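Local coordinates for protein spermidine N(1)-acetyltransferase (Thermoplasma acidophilum, PDB 3K9U) that catalyses the transfer of an acetyl group from acetyl-CoA to polyamines such as spermidine, and so protects the cell against polyamine toxicity, at residues N60-A68 with G76-A84; I120-R129 with T148-Y159. All blocks are in the same frame, centred on the assembly; numbering follows the deposited sequence.

Contact 1: N60-A68 with G76-A84; sequences NLDILFLGA and GFIELKIIA
Phe65 and Glu79 face each other as a non-hydrogen-bonded antiparallel pair. The Phe65 ring crosses the stem of Glu79 at a slant, with CD1 of Phe65 3.7 Å from CB of Glu79. CG of Phe65 stands anti to the backbone N (chi1 -159°), which carries the ring over toward strand 76-83. There its edge meets the carbonyl of Ile78 in the ring plane, CD1 of Phe65 lying 3.4 Å from O of Ile78. Glu79 OE2 sits over the centre of one ring face, 4.1 Å above the plane. Phe77 lies alongside Phe65 and points the same way, with CE1 of Phe65 4.0 Å from CD2 of Phe77. Ile63 and Lys81 continue this face, the bent lysine chain lying against the isoleucine.

The other face is aliphatic. Leu66 lies beside Ile78, with CB of Leu66 3.8 Å from CG2 of Ile78. Leu64 passes obliquely over Leu80 and also meets the tip of Ile82, where CD1 of Leu64 lies 3.9 Å from CD1 of Ile82. The backbones form an antiparallel ladder, in which Leu64 and Leu66 each both give and accept a bond. At its mouth Ile82 N donates to Asp62 O, just after an Asx turn in which Asn60 OD1 accepts from Asp62 N.

This is the hairpin of strands 63-70 and 73-83 in the GNAT sheet. Arg91 of strand 86-94 makes a salt bridge with Glu79 OE1. Helix 47-59 packs on Ile63 and Phe65, helix 103-118 covers Ile78 and Leu80, and strand 3-7 borders Leu66.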
loop_
_atom_site.group_PDB
_atom_site.type_symbol
_atom_site.label_atom_id
_atom_site.label_comp_id
_atom_site.label_asym_id
_atom_site.label_seq_id
_atom_site.Cartn_x
_atom_site.Cartn_y
_atom_site.Cartn_z
ATOM N N ASN A 60 25.805 -18.373 11.162
ATOM C CA ASN A 60 25.966 -17.497 12.318
ATOM C C ASN A 60 24.632 -17.284 13.011
ATOM O O ASN A 60 23.739 -16.595 12.498
ATOM C CB ASN A 60 26.583 -16.161 11.904
ATOM C CG ASN A 60 27.132 -15.390 13.076
ATOM O OD1 ASN A 60 26.645 -15.497 14.217
ATOM N ND2 ASN A 60 28.170 -14.616 12.812
ATOM N N LEU A 61 24.518 -17.901 14.179
ATOM C CA LEU A 61 23.289 -17.914 14.944
ATOM C C LEU A 61 22.935 -16.543 15.485
ATOM O O LEU A 61 21.796 -16.292 15.808
ATOM C CB LEU A 61 23.418 -18.904 16.113
ATOM C CG LEU A 61 23.454 -20.379 15.737
ATOM C CD1 LEU A 61 23.508 -21.214 17.014
ATOM C CD2 LEU A 61 22.228 -20.749 14.856
ATOM N N ASP A 62 23.922 -15.664 15.578
ATOM C CA ASP A 62 23.697 -14.293 16.000
ATOM C C ASP A 62 23.357 -13.348 14.847
ATOM O O ASP A 62 23.224 -12.146 15.062
ATOM C CB ASP A 62 24.929 -13.790 16.743
ATOM C CG ASP A 62 25.133 -14.515 18.075
ATOM O OD1 ASP A 62 24.126 -14.925 18.712
ATOM O OD2 ASP A 62 26.300 -14.663 18.471
ATOM N N ILE A 63 23.217 -13.878 13.632
ATOM C CA ILE A 63 22.650 -13.095 12.526
ATOM C C ILE A 63 21.343 -13.722 12.041
ATOM O O ILE A 63 21.327 -14.856 11.550
ATOM C CB ILE A 63 23.634 -12.951 11.359
ATOM C CG1 ILE A 63 24.857 -12.129 11.785
ATOM C CG2 ILE A 63 22.949 -12.277 10.149
ATOM C CD1 ILE A 63 26.031 -12.318 10.826
ATOM N N LEU A 64 20.246 -12.982 12.184
ATOM C CA LEU A 64 18.944 -13.434 11.724
ATOM C C LEU A 64 18.629 -12.713 10.444
ATOM O O LEU A 64 18.538 -11.476 10.436
ATOM C CB LEU A 64 17.856 -13.105 12.733
ATOM C CG LEU A 64 17.838 -13.773 14.108
ATOM C CD1 LEU A 64 19.181 -13.681 14.800
ATOM C CD2 LEU A 64 16.739 -13.108 14.974
ATOM N N PHE A 65 18.411 -13.476 9.376
ATOM C CA PHE A 65 18.142 -12.903 8.064
ATOM C C PHE A 65 17.028 -13.758 7.459
ATOM O O PHE A 65 17.265 -14.852 6.925
ATOM C CB PHE A 65 19.448 -12.899 7.250
ATOM C CG PHE A 65 19.494 -11.925 6.077
ATOM C CD1 PHE A 65 18.644 -10.837 5.966
ATOM C CD2 PHE A 65 20.475 -12.084 5.113
ATOM C CE1 PHE A 65 18.744 -9.966 4.879
ATOM C CE2 PHE A 65 20.597 -11.212 4.036
ATOM C CZ PHE A 65 19.732 -10.158 3.908
ATOM N N LEU A 66 15.800 -13.246 7.586
ATOM C CA LEU A 66 14.592 -14.008 7.260
ATOM C C LEU A 66 13.821 -13.353 6.129
ATOM O O LEU A 66 13.831 -12.140 5.996
ATOM C CB LEU A 66 13.675 -14.093 8.482
ATOM C CG LEU A 66 14.264 -14.423 9.846
ATOM C CD1 LEU A 66 13.237 -14.280 10.948
ATOM C CD2 LEU A 66 14.831 -15.839 9.856
ATOM N N GLY A 67 13.142 -14.181 5.336
ATOM C CA GLY A 67 12.251 -13.749 4.273
ATOM C C GLY A 67 10.800 -14.085 4.585
ATOM O O GLY A 67 10.511 -15.080 5.280
ATOM N N ALA A 68 9.892 -13.224 4.104
ATOM C CA ALA A 68 8.470 -13.497 4.112
ATOM C C ALA A 68 8.062 -13.963 2.715
ATOM O O ALA A 68 8.265 -13.251 1.724
ATOM C CB ALA A 68 7.665 -12.230 4.542
ATOM N N GLY A 76 9.339 -9.861 1.171
ATOM C CA GLY A 76 9.858 -9.010 2.248
ATOM C C GLY A 76 10.954 -9.729 3.003
ATOM O O GLY A 76 11.136 -10.949 2.831
ATOM N N PHE A 77 11.694 -9.001 3.826
ATOM C CA PHE A 77 12.730 -9.628 4.638
ATOM C C PHE A 77 13.083 -8.802 5.848
ATOM O O PHE A 77 12.742 -7.656 5.910
ATOM C CB PHE A 77 13.994 -9.831 3.797
ATOM C CG PHE A 77 14.571 -8.541 3.250
ATOM C CD1 PHE A 77 14.124 -8.015 2.032
ATOM C CD2 PHE A 77 15.518 -7.839 3.952
ATOM C CE1 PHE A 77 14.640 -6.816 1.527
ATOM C CE2 PHE A 77 16.037 -6.642 3.451
ATOM C CZ PHE A 77 15.595 -6.134 2.228
ATOM N N ILE A 78 13.815 -9.394 6.782
ATOM C CA ILE A 78 14.247 -8.708 7.974
ATOM C C ILE A 78 15.663 -9.153 8.297
ATOM O O ILE A 78 16.015 -10.305 8.060
ATOM C CB ILE A 78 13.288 -8.990 9.159
ATOM C CG1 ILE A 78 13.532 -7.985 10.289
ATOM C CG2 ILE A 78 13.420 -10.446 9.631
ATOM C CD1 ILE A 78 12.611 -8.146 11.550
ATOM N N GLU A 79 16.483 -8.226 8.791
ATOM C CA GLU A 79 17.848 -8.514 9.196
ATOM C C GLU A 79 18.081 -7.961 10.598
ATOM O O GLU A 79 17.833 -6.795 10.846
ATOM C CB GLU A 79 18.870 -7.899 8.217
ATOM C CG GLU A 79 20.370 -8.289 8.552
ATOM C CD GLU A 79 21.417 -7.729 7.572
ATOM O OE1 GLU A 79 21.498 -6.483 7.382
ATOM O OE2 GLU A 79 22.175 -8.544 6.987
ATOM N N LEU A 80 18.559 -8.802 11.503
ATOM C CA LEU A 80 19.001 -8.343 12.824
ATOM C C LEU A 80 20.339 -8.932 13.233
ATOM O O LEU A 80 20.603 -10.084 12.935
ATOM C CB LEU A 80 17.989 -8.714 13.905
ATOM C CG LEU A 80 16.525 -8.447 13.634
ATOM C CD1 LEU A 80 15.906 -9.701 13.079
ATOM C CD2 LEU A 80 15.873 -8.028 14.948
ATOM N N LYS A 81 21.160 -8.143 13.924
ATOM C CA LYS A 81 22.425 -8.601 14.496
ATOM C C LYS A 81 22.365 -8.596 16.022
ATOM O O LYS A 81 21.874 -7.638 16.651
ATOM C CB LYS A 81 23.601 -7.713 14.073
ATOM C CG LYS A 81 24.589 -8.329 13.034
ATOM C CD LYS A 81 24.439 -7.718 11.607
ATOM C CE LYS A 81 25.206 -8.502 10.529
ATOM N NZ LYS A 81 25.837 -7.636 9.448
ATOM N N ILE A 82 22.893 -9.658 16.621
ATOM C CA ILE A 82 23.045 -9.697 18.061
ATOM C C ILE A 82 24.499 -9.576 18.397
ATOM O O ILE A 82 25.296 -10.365 17.901
ATOM C CB ILE A 82 22.496 -11.008 18.635
ATOM C CG1 ILE A 82 20.973 -11.040 18.415
ATOM C CG2 ILE A 82 22.972 -11.217 20.142
ATOM C CD1 ILE A 82 20.377 -12.423 18.315
ATOM N N ILE A 83 24.829 -8.596 19.245
ATOM C CA ILE A 83 26.182 -8.361 19.756
ATOM C C ILE A 83 26.108 -8.045 21.234
ATOM O O ILE A 83 25.244 -7.291 21.664
ATOM C CB ILE A 83 26.843 -7.129 19.115
ATOM C CG1 ILE A 83 26.933 -7.267 17.604
ATOM C CG2 ILE A 83 28.256 -6.914 19.691
ATOM C CD1 ILE A 83 27.140 -5.943 16.919
ATOM N N ALA A 84 27.049 -8.581 21.996
ATOM C CA ALA A 84 27.009 -8.503 23.442
ATOM C C ALA A 84 25.597 -8.724 23.963
ATOM O O ALA A 84 25.142 -7.974 24.830
ATOM C CB ALA A 84 27.537 -7.131 23.918
#

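Contact 2: I120-R129 with T148-Y159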
loop_
_atom_site.group_PDB
_atom_site.type_symbol
_atom_site.label_atom_id
_atom_site.label_comp_id
_atom_site.label_asym_id
_atom_site.label_seq_id
_atom_site.Cartn_x
_atom_site.Cartn_y
_atom_site.Cartn_z
ATOM N N ILE A 120 17.731 -12.316 24.760
ATOM C CA ILE A 120 18.007 -10.907 24.428
ATOM C C ILE A 120 16.936 -10.065 25.087
ATOM O O ILE A 120 15.754 -10.362 24.948
ATOM C CB ILE A 120 18.038 -10.636 22.883
ATOM C CG1 ILE A 120 19.345 -11.132 22.261
ATOM C CG2 ILE A 120 17.931 -9.133 22.575
ATOM C CD1 ILE A 120 19.589 -12.576 22.394
ATOM N N LEU A 121 17.341 -9.029 25.813
ATOM C CA LEU A 121 16.393 -8.217 26.573
ATOM C C LEU A 121 16.239 -6.792 26.021
ATOM O O LEU A 121 15.511 -5.976 26.613
ATOM C CB LEU A 121 16.775 -8.179 28.068
ATOM C CG LEU A 121 16.724 -9.507 28.854
ATOM C CD1 LEU A 121 17.304 -9.312 30.233
ATOM C CD2 LEU A 121 15.292 -10.077 28.944
ATOM N N GLU A 122 16.866 -6.511 24.874
ATOM C CA GLU A 122 16.835 -5.176 24.279
ATOM C C GLU A 122 17.137 -5.224 22.777
ATOM O O GLU A 122 18.020 -5.972 22.330
ATOM C CB GLU A 122 17.866 -4.306 24.981
ATOM C CG GLU A 122 17.880 -2.825 24.623
ATOM C CD GLU A 122 18.641 -2.003 25.680
ATOM O OE1 GLU A 122 18.259 -0.841 25.960
ATOM O OE2 GLU A 122 19.603 -2.540 26.266
ATOM N N CYS A 123 16.406 -4.408 22.020
ATOM C CA CYS A 123 16.556 -4.289 20.587
ATOM C C CYS A 123 16.566 -2.826 20.204
ATOM O O CYS A 123 15.685 -2.084 20.618
ATOM C CB CYS A 123 15.397 -4.986 19.880
ATOM S SG CYS A 123 15.573 -4.972 18.070
ATOM N N ARG A 124 17.550 -2.396 19.417
ATOM C CA ARG A 124 17.575 -1.013 18.940
ATOM C C ARG A 124 17.513 -0.946 17.442
ATOM O O ARG A 124 17.767 -1.931 16.759
ATOM C CB ARG A 124 18.793 -0.235 19.474
ATOM C CG ARG A 124 20.141 -0.885 19.266
ATOM C CD ARG A 124 21.244 -0.292 20.172
ATOM N NE ARG A 124 22.008 0.735 19.465
ATOM C CZ ARG A 124 21.849 2.049 19.613
ATOM N NH1 ARG A 124 20.951 2.535 20.476
ATOM N NH2 ARG A 124 22.602 2.887 18.891
ATOM N N LEU A 125 17.145 0.219 16.926
ATOM C CA LEU A 125 17.059 0.411 15.496
ATOM C C LEU A 125 17.189 1.883 15.138
ATOM O O LEU A 125 16.922 2.751 15.970
ATOM C CB LEU A 125 15.745 -0.165 14.972
ATOM C CG LEU A 125 14.423 0.505 15.398
ATOM C CD1 LEU A 125 14.094 1.736 14.505
ATOM C CD2 LEU A 125 13.257 -0.468 15.416
ATOM N N TYR A 126 17.609 2.153 13.896
ATOM C CA TYR A 126 17.600 3.499 13.348
ATOM C C TYR A 126 16.518 3.547 12.261
ATOM O O TYR A 126 16.451 2.681 11.403
ATOM C CB TYR A 126 18.970 3.846 12.721
ATOM C CG TYR A 126 20.154 3.914 13.690
ATOM C CD1 TYR A 126 20.919 5.074 13.821
ATOM C CD2 TYR A 126 20.509 2.818 14.449
ATOM C CE1 TYR A 126 22.023 5.138 14.708
ATOM C CE2 TYR A 126 21.596 2.861 15.320
ATOM C CZ TYR A 126 22.344 4.022 15.463
ATOM O OH TYR A 126 23.396 4.009 16.362
ATOM N N VAL A 127 15.665 4.560 12.317
ATOM C CA VAL A 127 14.681 4.829 11.282
ATOM C C VAL A 127 14.776 6.325 10.915
ATOM O O VAL A 127 14.977 7.208 11.796
ATOM C CB VAL A 127 13.262 4.476 11.770
ATOM C CG1 VAL A 127 12.921 5.215 13.053
ATOM C CG2 VAL A 127 12.182 4.744 10.669
ATOM N N HIS A 128 14.688 6.615 9.632
ATOM C CA HIS A 128 14.687 8.008 9.162
ATOM C C HIS A 128 13.426 8.712 9.712
ATOM O O HIS A 128 12.330 8.177 9.646
ATOM C CB HIS A 128 14.679 8.065 7.629
ATOM C CG HIS A 128 15.061 9.404 7.063
ATOM N ND1 HIS A 128 14.256 10.512 7.168
ATOM C CD2 HIS A 128 16.150 9.798 6.355
ATOM C CE1 HIS A 128 14.837 11.541 6.577
ATOM N NE2 HIS A 128 15.991 11.135 6.079
ATOM N N ARG A 129 13.611 9.908 10.240
ATOM C CA ARG A 129 12.528 10.682 10.839
ATOM C C ARG A 129 11.393 11.039 9.887
ATOM O O ARG A 129 10.289 11.230 10.344
ATOM C CB ARG A 129 13.094 11.954 11.466
ATOM C CG ARG A 129 13.513 13.019 10.434
ATOM C CD ARG A 129 14.782 13.750 10.875
ATOM N NE ARG A 129 14.562 14.694 11.961
ATOM C CZ ARG A 129 15.416 14.933 12.962
ATOM N NH1 ARG A 129 15.088 15.838 13.895
ATOM N NH2 ARG A 129 16.574 14.275 13.062
ATOM N N THR A 148 18.305 10.971 18.719
ATOM C CA THR A 148 18.393 11.271 17.307
ATOM C C THR A 148 19.870 11.154 16.904
ATOM O O THR A 148 20.763 11.328 17.732
ATOM C CB THR A 148 17.813 12.680 16.983
ATOM O OG1 THR A 148 18.707 13.695 17.436
ATOM C CG2 THR A 148 16.452 12.895 17.652
ATOM N N ASP A 149 20.109 10.788 15.648
ATOM C CA ASP A 149 21.446 10.762 15.074
ATOM C C ASP A 149 21.380 11.185 13.598
ATOM O O ASP A 149 20.964 10.411 12.744
ATOM C CB ASP A 149 22.057 9.359 15.210
ATOM C CG ASP A 149 23.533 9.317 14.800
ATOM O OD1 ASP A 149 24.278 10.255 15.154
ATOM O OD2 ASP A 149 23.955 8.353 14.118
ATOM N N GLY A 150 21.799 12.410 13.306
ATOM C CA GLY A 150 21.633 12.980 11.960
ATOM C C GLY A 150 20.158 13.050 11.597
ATOM O O GLY A 150 19.352 13.562 12.376
ATOM N N SER A 151 19.789 12.477 10.450
ATOM C CA SER A 151 18.377 12.455 10.031
ATOM C C SER A 151 17.563 11.267 10.585
ATOM O O SER A 151 16.381 11.161 10.310
ATOM C CB SER A 151 18.284 12.512 8.508
ATOM O OG SER A 151 18.940 11.399 7.959
ATOM N N ASP A 152 18.183 10.391 11.368
ATOM C CA ASP A 152 17.486 9.279 11.995
ATOM C C ASP A 152 17.040 9.503 13.442
ATOM O O ASP A 152 17.637 10.276 14.203
ATOM C CB ASP A 152 18.403 8.072 12.062
ATOM C CG ASP A 152 18.883 7.604 10.711
ATOM O OD1 ASP A 152 18.250 7.917 9.684
ATOM O OD2 ASP A 152 19.901 6.886 10.707
ATOM N N PHE A 153 16.007 8.755 13.820
ATOM C CA PHE A 153 15.647 8.537 15.206
ATOM C C PHE A 153 16.170 7.173 15.658
ATOM O O PHE A 153 16.013 6.168 14.954
ATOM C CB PHE A 153 14.123 8.492 15.365
ATOM C CG PHE A 153 13.433 9.803 15.261
ATOM C CD1 PHE A 153 12.200 9.879 14.639
ATOM C CD2 PHE A 153 13.955 10.938 15.825
ATOM C CE1 PHE A 153 11.515 11.080 14.554
ATOM C CE2 PHE A 153 13.294 12.136 15.719
ATOM C CZ PHE A 153 12.071 12.202 15.081
ATOM N N ILE A 154 16.705 7.126 16.863
ATOM C CA ILE A 154 17.157 5.874 17.436
ATOM C C ILE A 154 16.023 5.369 18.333
ATOM O O ILE A 154 15.581 6.085 19.228
ATOM C CB ILE A 154 18.471 6.063 18.261
ATOM C CG1 ILE A 154 19.619 6.512 17.353
ATOM C CG2 ILE A 154 18.850 4.772 19.016
ATOM C CD1 ILE A 154 20.872 6.986 18.106
ATOM N N MET A 155 15.533 4.161 18.082
ATOM C CA MET A 155 14.460 3.610 18.901
ATOM C C MET A 155 14.907 2.353 19.631
ATOM O O MET A 155 15.774 1.638 19.159
ATOM C CB MET A 155 13.223 3.304 18.055
ATOM C CG MET A 155 12.729 4.486 17.258
ATOM S SD MET A 155 11.268 4.131 16.258
ATOM C CE MET A 155 9.943 4.210 17.489
ATOM N N GLU A 156 14.298 2.107 20.783
ATOM C CA GLU A 156 14.589 0.957 21.605
ATOM C C GLU A 156 13.319 0.335 22.118
ATOM O O GLU A 156 12.337 1.021 22.376
ATOM C CB GLU A 156 15.517 1.317 22.800
ATOM C CG GLU A 156 16.887 1.868 22.351
ATOM C CD GLU A 156 17.883 2.186 23.497
ATOM O OE1 GLU A 156 17.837 1.556 24.590
ATOM O OE2 GLU A 156 18.725 3.087 23.270
ATOM N N LYS A 157 13.389 -0.979 22.296
ATOM C CA LYS A 157 12.362 -1.763 22.948
ATOM C C LYS A 157 13.052 -2.717 23.885
ATOM O O LYS A 157 14.042 -3.365 23.497
ATOM C CB LYS A 157 11.602 -2.578 21.910
ATOM C CG LYS A 157 10.437 -3.448 22.461
ATOM C CD LYS A 157 9.730 -4.185 21.284
ATOM C CE LYS A 157 8.536 -4.992 21.745
ATOM N NZ LYS A 157 7.778 -5.544 20.571
ATOM N N LYS A 158 12.496 -2.837 25.085
ATOM C CA LYS A 158 12.997 -3.684 26.151
ATOM C C LYS A 158 12.152 -4.956 26.277
ATOM O O LYS A 158 10.952 -4.932 26.052
ATOM C CB LYS A 158 12.902 -2.920 27.472
ATOM C CG LYS A 158 13.714 -1.623 27.517
ATOM C CD LYS A 158 15.172 -1.897 27.890
ATOM C CE LYS A 158 15.360 -2.031 29.405
ATOM N NZ LYS A 158 16.645 -2.734 29.744
ATOM N N TYR A 159 12.767 -6.065 26.662
ATOM C CA TYR A 159 12.055 -7.339 26.784
ATOM C C TYR A 159 12.052 -7.902 28.203
ATOM O O TYR A 159 12.899 -7.577 29.024
ATOM C CB TYR A 159 12.653 -8.361 25.832
ATOM C CG TYR A 159 12.456 -7.961 24.401
ATOM C CD1 TYR A 159 13.372 -7.128 23.766
ATOM C CD2 TYR A 159 11.329 -8.360 23.697
ATOM C CE1 TYR A 159 13.193 -6.721 22.450
ATOM C CE2 TYR A 159 11.138 -7.966 22.359
ATOM C CZ TYR A 159 12.081 -7.152 21.748
ATOM O OH TYR A 159 11.928 -6.753 20.444
ATOM O OXT TYR A 159 11.175 -8.698 28.535
#
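Phe153 N donates to Val127 O over 2.7 Å. Val127 N answers by donating to Phe153 O. At the far end Tyr159 N reaches Leu121 O, also at 2.7 Å. Arg129 N gives a very straight bond to Ser151 O (176° at the hydrogen), next to the type II' turn from Asp149 to Asp152. Arg129 CB lies over one face of the Phe153 ring, 3.9 Å from its centroid, a CH-pi contact.

Strand 152-158 thus runs antiparallel beside 122-128 in the C-terminal half of the GNAT fold. Helix 132-139 packs on Leu125, Val127 and Met155.

On the other face Ile154 CG1 sits over the Tyr126 ring, and acetyl-CoA touches Tyr126. Glu156 OE2 meets the Arg124 guanidinium at its edge in a long salt bridge (3.6 Å to NH1). Glu122 OE1 and Glu156 OE1 stand only 2.8 Å apart, a crowding of like charges that may shift the ionisation of one of them; Lys86 is a weak, long partner of Glu122 OE2.

In His128 CG lies anti to the backbone N (chi1 -164°), which swings the ring to Ser151, whose O sits over the ring centre. With an alanine here, Gln130 N would probably lose its ND1 acceptor, and Ser151 and the Tyr32 ring would lose the ring they pack against. At the C-terminus the Tyr159 ring turns its edge to the backbone of 121-123, with CE1 of Tyr159 3.8 Å from CB of Cys123, and its OH bonds to Glu112.

In the fold
Contacts 1 and 2 belong to one mixed sheet, with their centres about 16 Å apart. Strand 86-94 runs between them, antiparallel to 73-83 and parallel to 122-128. The two contacts touch where Ile82 CD1 packs 4.2 Å from Ile120 CD1. The cofactor lies toward the other ends of their strands. Gly76 of contact 1 comes within about 7 Å of a bound acetyl-CoA, and the side chain of Val127 of contact 2 within about 4 Å, by nearest atoms. Leu125 of contact 2 also lies about 4 Å, side chain to side chain, from Tyr138, the probable proton donor by analogy with relatives.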